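Local coordinates for protein putative acid phosphatase WZB (Escherichia coli, PDB 2WMY) that probably removes phosphate from phosphotyrosine in proteins, as a low molecular weight protein tyrosine phosphatase, at residues A[14-19]-A[90-95]. The protein carries 1 engineered substitution. Residues are numbered along the deposited sequence; the frame is centred on the assembly and turned at random.
Sequences ICTGNI and YSHLEQ. With SO4 (sulfate ion), chain I.
A single side-chain hydrogen bond, from H92 to T16, ties helix 90-99 to the phosphate-binding loop that leaves strand 10-15. H92 NE2 donates to T16 OG1 over 2.8 Å, and the oxygen lies at the imidazole edge, only 1° out of the ring plane. The two side chains cross at about a right angle. OG1 gets there because it sits beside its own backbone N, opposite the carbonyl carbon (chi1 -56°). Histidine suits the place because its two ring nitrogens can do different jobs: ND1 accepts from the backbone N-H of E89, so the ring is pinned at both nitrogens, its rotation fixed and NE2 left to carry the proton. The ring lies obliquely against the backbone of C15, with NE2 3.6 Å from C15 C, and the H92 side chain also touches V87.

Beyond T16 the loop wraps round a sulfate. G17 N donates to sulfate O3 over 2.8 Å, and T16 N donates to the same oxygen. I19 N reaches O1 at 3.0 Å; C20 N and R21 N add further bonds. Glycine suits its place because, having no side chain, it lets the sulfate lie close to the backbone at G17. C15, the predicted nucleophile, brings SG to 3.3 Å from sulfate O1, its chi1 of 61° setting the sulfur between backbone N and carbonyl carbon. The N18 amide bonds to T72 N, S22 OG and S40 OG. H92 thus probably helps to hold T16, whose side chain touches predicted active-site R21, and the sulfate probably marks the phosphate site in this CX5R P-loop of the low molecular weight tyrosine phosphatases.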
loop_
_atom_site.group_PDB
_atom_site.type_symbol
_atom_site.label_atom_id
_atom_site.label_comp_id
_atom_site.label_asym_id
_atom_site.label_seq_id
_atom_site.Cartn_x
_atom_site.Cartn_y
_atom_site.Cartn_z
ATOM N N ILE A 14 2.079 1.342 -2.558
ATOM C CA ILE A 14 2.740 0.376 -3.427
ATOM C C ILE A 14 3.290 -0.860 -2.723
ATOM O O ILE A 14 3.998 -0.759 -1.710
ATOM C CB ILE A 14 3.900 1.046 -4.195
ATOM C CG1 ILE A 14 3.398 2.295 -4.929
ATOM C CG2 ILE A 14 4.550 0.043 -5.146
ATOM C CD1 ILE A 14 4.492 3.219 -5.383
ATOM N N CYS A 15 2.964 -2.030 -3.277
ATOM C CA CYS A 15 3.586 -3.276 -2.859
ATOM C C CYS A 15 4.143 -4.008 -4.077
ATOM O O CYS A 15 4.625 -3.385 -5.032
ATOM C CB CYS A 15 2.620 -4.169 -2.053
ATOM S SG CYS A 15 1.109 -4.737 -2.893
ATOM N N THR A 16 4.084 -5.331 -4.049
ATOM C CA THR A 16 4.611 -6.106 -5.163
ATOM C C THR A 16 3.509 -6.548 -6.113
ATOM O O THR A 16 3.474 -6.130 -7.267
ATOM C CB THR A 16 5.375 -7.314 -4.664
ATOM O OG1 THR A 16 6.390 -6.860 -3.769
ATOM C CG2 THR A 16 6.009 -8.069 -5.826
ATOM N N GLY A 17 2.598 -7.381 -5.617
ATOM C CA GLY A 17 1.531 -7.902 -6.446
ATOM C C GLY A 17 0.361 -6.957 -6.661
ATOM O O GLY A 17 -0.399 -7.145 -7.602
ATOM N N ASN A 18 0.223 -5.952 -5.796
ATOM C CA ASN A 18 -0.969 -5.092 -5.765
ATOM C C ASN A 18 -2.236 -5.930 -5.577
ATOM O O ASN A 18 -3.295 -5.606 -6.107
ATOM C CB ASN A 18 -1.054 -4.197 -7.016
ATOM C CG ASN A 18 -2.200 -3.175 -6.955
ATOM O OD1 ASN A 18 -2.885 -2.955 -7.946
ATOM N ND2 ASN A 18 -2.404 -2.556 -5.803
ATOM N N ILE A 19 -2.122 -7.020 -4.820
ATOM C CA ILE A 19 -3.284 -7.868 -4.526
ATOM C C ILE A 19 -3.434 -8.191 -3.032
ATOM O O ILE A 19 -4.487 -8.649 -2.605
ATOM C CB ILE A 19 -3.268 -9.180 -5.338
ATOM C CG1 ILE A 19 -2.078 -10.050 -4.941
ATOM C CG2 ILE A 19 -3.244 -8.895 -6.830
ATOM C CD1 ILE A 19 -2.052 -11.386 -5.666
ATOM N N TYR A 90 11.791 -2.225 2.139
ATOM C CA TYR A 90 13.060 -1.598 1.823
ATOM C C TYR A 90 13.444 -1.906 0.382
ATOM O O TYR A 90 13.803 -1.008 -0.376
ATOM C CB TYR A 90 14.150 -2.067 2.786
ATOM C CG TYR A 90 14.063 -1.433 4.155
ATOM C CD1 TYR A 90 14.421 -0.104 4.352
ATOM C CD2 TYR A 90 13.622 -2.160 5.253
ATOM C CE1 TYR A 90 14.337 0.483 5.607
ATOM C CE2 TYR A 90 13.536 -1.584 6.511
ATOM C CZ TYR A 90 13.895 -0.266 6.682
ATOM O OH TYR A 90 13.807 0.300 7.931
ATOM N N SER A 91 13.341 -3.174 -0.006
ATOM C CA SER A 91 13.682 -3.571 -1.370
ATOM C C SER A 91 12.897 -2.775 -2.420
ATOM O O SER A 91 13.376 -2.556 -3.528
ATOM C CB SER A 91 13.463 -5.073 -1.565
ATOM O OG SER A 91 12.127 -5.427 -1.246
ATOM N N HIS A 92 11.694 -2.341 -2.063
ATOM C CA HIS A 92 10.872 -1.524 -2.950
ATOM C C HIS A 92 11.475 -0.148 -3.210
ATOM O O HIS A 92 11.291 0.420 -4.288
ATOM C CB HIS A 92 9.462 -1.353 -2.390
ATOM C CG HIS A 92 8.613 -2.578 -2.491
ATOM N ND1 HIS A 92 7.672 -2.912 -1.540
ATOM C CD2 HIS A 92 8.558 -3.550 -3.433
ATOM C CE1 HIS A 92 7.072 -4.035 -1.893
ATOM N NE2 HIS A 92 7.592 -4.443 -3.037
ATOM N N LEU A 93 12.183 0.391 -2.218
ATOM C CA LEU A 93 12.820 1.702 -2.362
ATOM C C LEU A 93 13.810 1.699 -3.520
ATOM O O LEU A 93 13.872 2.652 -4.298
ATOM C CB LEU A 93 13.529 2.119 -1.070
ATOM C CG LEU A 93 12.598 2.323 0.124
ATOM C CD1 LEU A 93 13.411 2.641 1.374
ATOM C CD2 LEU A 93 11.578 3.419 -0.171
ATOM N N GLU A 94 14.574 0.618 -3.639
ATOM C CA GLU A 94 15.553 0.520 -4.710
ATOM C C GLU A 94 14.891 0.260 -6.060
ATOM O O GLU A 94 15.441 0.606 -7.102
ATOM C CB GLU A 94 16.596 -0.554 -4.405
ATOM C CG GLU A 94 17.983 -0.176 -4.894
ATOM C CD GLU A 94 18.355 1.259 -4.527
ATOM O OE1 GLU A 94 18.189 1.639 -3.345
ATOM O OE2 GLU A 94 18.814 2.006 -5.421
ATOM N N GLN A 95 13.709 -0.348 -6.039
ATOM C CA GLN A 95 12.972 -0.588 -7.272
ATOM C C GLN A 95 12.356 0.707 -7.793
ATOM O O GLN A 95 12.264 0.910 -9.003
ATOM C CB GLN A 95 11.904 -1.661 -7.073
ATOM C CG GLN A 95 12.465 -3.079 -7.056
ATOM C CD GLN A 95 11.472 -4.089 -6.534
ATOM O OE1 GLN A 95 10.964 -3.957 -5.423
ATOM N NE2 GLN A 95 11.186 -5.106 -7.336
HETATM S S SO4 I . 1.337 -8.363 -2.373
HETATM O O1 SO4 I . 0.252 -7.930 -3.263
HETATM O O2 SO4 I . 1.383 -9.830 -2.356
HETATM O O3 SO4 I . 2.647 -7.854 -2.807
HETATM O O4 SO4 I . 1.068 -7.830 -1.034
#